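Local coordinates for mitogen-activated protein kinase kinase kinase 15 (Homo sapiens, PDB 6V0M) that phosphorylates MAP kinase kinases as a stress-linked serine/threonine kinase, its sterile alpha motif domain probably helping it form complexes with related apoptosis signal-regulating kinases, at residues Leu7-Trp10 with Leu11-Gln14; Thr30-Asp33 with Ile34-Ile38. All coordinates share one frame; numbering follows the deposited sequence.

Contact 1. Residues Leu7-Trp10 with Leu11-Gln14; sequences LIDW and LRLQ
The side chain of Q14 folds back over the indole of W10, four residues earlier in the chain. Its CG sits 3.7 Å from the centroid of the six-membered ring, a CH-pi contact over the face. NE2 of Q14 rides above the same ring system, nearer its rim, 3.5 Å from CE2 of W10, with the amide plane turned 36° from the indole plane. A bend at chi2 of Q14 (-42°) carries NE2 back to donate to W10 O at 3.2 Å, while Q14 N reaches that oxygen from the opposite face of the carbonyl plane. Two donors thus grip one carbonyl, and the NE2 bond helps hold the amide over the ring. In the plane of the indole, CD2 of L11 meets the ring edge, 3.8 Å from CZ3 of W10, and on its other branch CD1 of L11 rests 3.9 Å from CG of L7.

On another side of the helix, OD1 of D9 forms a salt bridge with NH1 of R12 at 3.0 Å. The bond uses the anti side of the carboxylate and is bent, with an N-H...O angle of 138°. CG2 of I8 lies over one face of the guanidinium, 3.3 Å from NH2 of R12. D9 has a second cation in K5, which meets OD2.

Backbone bonds from the N-H groups of L11, R12 and L13 to the carbonyls of L7, I8 and D9 space these side chains along the helix. Farther out, L56 and A59 of helix 50-70 and L31, I34 and L35 of helix 31-37 pack on W10, while I21 of helix 18-26 touches I8, L11 and R12. This is the C-terminal end of the first helix of a SAM-domain helical bundle, with its tryptophan packed among neighbouring helices.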
# COMPACT_ATOMS: atom_id res chain seq x y z
N LEU A 7 -2.09 -3.54 -8.30
CA LEU A 7 -1.38 -3.38 -7.04
C LEU A 7 0.07 -3.06 -7.29
O LEU A 7 0.60 -2.14 -6.71
CB LEU A 7 -1.51 -4.66 -6.20
CG LEU A 7 -0.65 -4.74 -4.91
CD1 LEU A 7 -1.08 -3.67 -3.96
CD2 LEU A 7 -0.64 -6.12 -4.28
N ILE A 8 0.74 -3.87 -8.11
CA ILE A 8 2.17 -3.71 -8.39
C ILE A 8 2.47 -2.32 -8.99
O ILE A 8 3.43 -1.63 -8.57
CB ILE A 8 2.65 -4.83 -9.26
CG1 ILE A 8 2.67 -6.14 -8.44
CG2 ILE A 8 4.03 -4.53 -9.85
CD1 ILE A 8 2.96 -7.40 -9.26
N ASP A 9 1.64 -1.90 -9.96
CA ASP A 9 1.83 -0.60 -10.60
C ASP A 9 1.72 0.56 -9.60
O ASP A 9 2.52 1.49 -9.63
CB ASP A 9 0.85 -0.41 -11.75
CG ASP A 9 1.17 -1.28 -12.95
OD1 ASP A 9 2.31 -1.84 -13.06
OD2 ASP A 9 0.24 -1.40 -13.79
N TRP A 10 0.73 0.49 -8.70
CA TRP A 10 0.49 1.52 -7.68
C TRP A 10 1.65 1.55 -6.65
O TRP A 10 2.14 2.62 -6.29
CB TRP A 10 -0.86 1.27 -6.97
CG TRP A 10 -1.23 2.30 -5.94
CD1 TRP A 10 -1.97 3.39 -6.12
CD2 TRP A 10 -0.86 2.30 -4.55
NE1 TRP A 10 -2.16 4.07 -4.93
CE2 TRP A 10 -1.45 3.43 -3.96
CE3 TRP A 10 -0.13 1.41 -3.75
CZ2 TRP A 10 -1.31 3.73 -2.61
CZ3 TRP A 10 0.02 1.71 -2.43
CH2 TRP A 10 -0.59 2.87 -1.87
N LEU A 11 2.14 0.37 -6.23
CA LEU A 11 3.27 0.23 -5.32
C LEU A 11 4.53 0.88 -5.95
O LEU A 11 5.24 1.59 -5.26
CB LEU A 11 3.53 -1.24 -4.93
CG LEU A 11 2.51 -1.88 -4.00
CD1 LEU A 11 2.88 -3.38 -3.84
CD2 LEU A 11 2.43 -1.25 -2.61
N ARG A 12 4.78 0.61 -7.23
CA ARG A 12 5.92 1.16 -7.95
C ARG A 12 5.80 2.67 -8.03
O ARG A 12 6.78 3.34 -7.91
CB ARG A 12 6.06 0.57 -9.35
CG ARG A 12 6.58 -0.88 -9.35
CD ARG A 12 7.41 -1.19 -10.59
NE ARG A 12 6.90 -2.38 -11.28
CZ ARG A 12 5.88 -2.40 -12.14
NH1 ARG A 12 5.20 -1.28 -12.44
NH2 ARG A 12 5.51 -3.55 -12.69
N LEU A 13 4.58 3.18 -8.22
CA LEU A 13 4.33 4.63 -8.26
C LEU A 13 4.67 5.30 -6.89
O LEU A 13 5.04 6.46 -6.85
CB LEU A 13 2.87 4.89 -8.59
CG LEU A 13 2.41 6.29 -8.98
CD1 LEU A 13 3.10 6.70 -10.29
CD2 LEU A 13 0.89 6.32 -9.08
N GLN A 14 4.56 4.57 -5.79
CA GLN A 14 4.95 5.05 -4.46
C GLN A 14 6.44 4.79 -4.18
O GLN A 14 6.92 5.03 -3.06
CB GLN A 14 4.08 4.40 -3.36
CG GLN A 14 2.54 4.34 -3.59
CD GLN A 14 1.96 5.57 -4.15
OE1 GLN A 14 2.26 6.64 -3.64
NE2 GLN A 14 1.12 5.46 -5.21

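Contact 2. Residues Thr30-Asp33 with Ile34-Ile38; sequences TLSD and ILNEI
N36 donates twice to the carbonyl of S32: its backbone N bonds S32 O at 2.9 Å, and its side-chain ND2 meets the same oxygen at 3.1 Å, in the carbonyl plane on a lone pair. CG of N36 stands beside its own backbone N (chi1 -61°), which swings the amide back toward the preceding turn. Without the amide, as with an alanine here, S32 O would probably keep just the backbone donor of these two, and OG of S32 would lose its neighbour ND2.

The next carbonyl is shared as well. E37 N approaches D33 O from above the carbonyl plane at 2.8 Å, whereas I38 N comes almost straight on at 2.9 Å, the latter an i to i+5 bond belonging to a wider pi-type turn. R64 of helix 50-70 donates to the carbonyls of L35 and I38. Earlier along the helix, I34 N and L35 N satisfy T30 O and L31 O in turn, and CG of L31 packs on CD1 of L35.

At the N-terminal end of this helix, D33 N donates to OG1 of T30 at 3.1 Å, and T30 N returns a bond to OD2 of D33 at 3.0 Å. The reciprocal T30-D33 bonds form a capping box, here opening a short helix of the SAM domain.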
# COMPACT_ATOMS: atom_id res chain seq x y z
N THR A 30 -4.54 -6.95 -1.63
CA THR A 30 -5.06 -6.34 -2.87
C THR A 30 -4.88 -4.85 -2.69
O THR A 30 -4.68 -4.33 -1.56
CB THR A 30 -6.53 -6.67 -3.07
OG1 THR A 30 -7.29 -6.10 -2.00
CG2 THR A 30 -6.85 -8.14 -3.08
N LEU A 31 -5.01 -4.14 -3.81
CA LEU A 31 -4.97 -2.70 -3.78
C LEU A 31 -6.10 -2.21 -2.89
O LEU A 31 -5.92 -1.30 -2.08
CB LEU A 31 -5.06 -2.13 -5.20
CG LEU A 31 -4.93 -0.61 -5.37
CD1 LEU A 31 -3.75 -0.06 -4.66
CD2 LEU A 31 -4.84 -0.32 -6.87
N SER A 32 -7.28 -2.84 -3.00
CA SER A 32 -8.39 -2.47 -2.10
C SER A 32 -8.02 -2.53 -0.62
O SER A 32 -8.36 -1.63 0.20
CB SER A 32 -9.61 -3.35 -2.37
OG SER A 32 -10.64 -2.90 -1.59
N ASP A 33 -7.34 -3.61 -0.23
CA ASP A 33 -6.90 -3.77 1.15
C ASP A 33 -6.01 -2.59 1.57
O ASP A 33 -6.10 -2.13 2.74
CB ASP A 33 -6.13 -5.11 1.41
CG ASP A 33 -6.92 -6.35 1.15
OD1 ASP A 33 -8.15 -6.41 1.40
OD2 ASP A 33 -6.27 -7.39 0.78
N ILE A 34 -5.05 -2.20 0.69
CA ILE A 34 -4.05 -1.18 1.00
C ILE A 34 -4.78 0.17 1.15
O ILE A 34 -4.58 0.83 2.12
CB ILE A 34 -2.93 -1.09 -0.03
CG1 ILE A 34 -2.08 -2.42 -0.09
CG2 ILE A 34 -1.98 -0.00 0.27
CD1 ILE A 34 -1.63 -2.91 1.23
N LEU A 35 -5.65 0.47 0.19
CA LEU A 35 -6.37 1.78 0.23
C LEU A 35 -7.34 1.92 1.40
O LEU A 35 -7.52 3.01 1.94
CB LEU A 35 -7.10 1.96 -1.09
CG LEU A 35 -6.21 2.11 -2.32
CD1 LEU A 35 -7.14 2.11 -3.55
CD2 LEU A 35 -5.24 3.27 -2.27
N ASN A 36 -8.03 0.83 1.73
CA ASN A 36 -9.19 0.85 2.66
C ASN A 36 -8.99 0.21 4.06
O ASN A 36 -9.57 0.64 5.03
CB ASN A 36 -10.38 0.21 1.97
CG ASN A 36 -10.77 0.98 0.72
OD1 ASN A 36 -11.18 2.12 0.84
ND2 ASN A 36 -10.53 0.42 -0.47
N GLU A 37 -8.18 -0.85 4.16
CA GLU A 37 -8.18 -1.72 5.35
C GLU A 37 -6.93 -1.69 6.18
O GLU A 37 -7.01 -1.79 7.38
CB GLU A 37 -8.37 -3.20 4.92
CG GLU A 37 -9.51 -3.45 3.95
CD GLU A 37 -10.84 -3.37 4.65
OE1 GLU A 37 -11.01 -4.11 5.62
OE2 GLU A 37 -11.73 -2.64 4.21
N ILE A 38 -5.76 -1.59 5.55
CA ILE A 38 -4.53 -1.69 6.34
C ILE A 38 -4.31 -0.54 7.30
O ILE A 38 -4.86 0.58 7.15
CB ILE A 38 -3.26 -1.82 5.49
CG1 ILE A 38 -3.06 -0.57 4.65
CG2 ILE A 38 -3.34 -3.16 4.73
CD1 ILE A 38 -1.72 -0.34 4.11

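Overall arrangement
Contact 1 (7-14) precedes contact 2 (30-38) along the chain, with helix 18-26 between them, and their centres lie about 13 Å apart. Each is a local arrangement on its own helix, 4-13 and 31-37, yet the two helices meet directly. CG of W10 touches CD1 of L31 at 3.7 Å, and CZ3 of W10 approaches CG2 of I34 at 3.8 Å, so the indole joins both contacts by apolar packing. Helix 50-70 also touches both: its R55 bonds the backbone of contact 1, and R64 that of contact 2. Through W10 and the two arginines, helices 4-13, 31-37 and 50-70 are joined directly in this small, all-helical SAM domain.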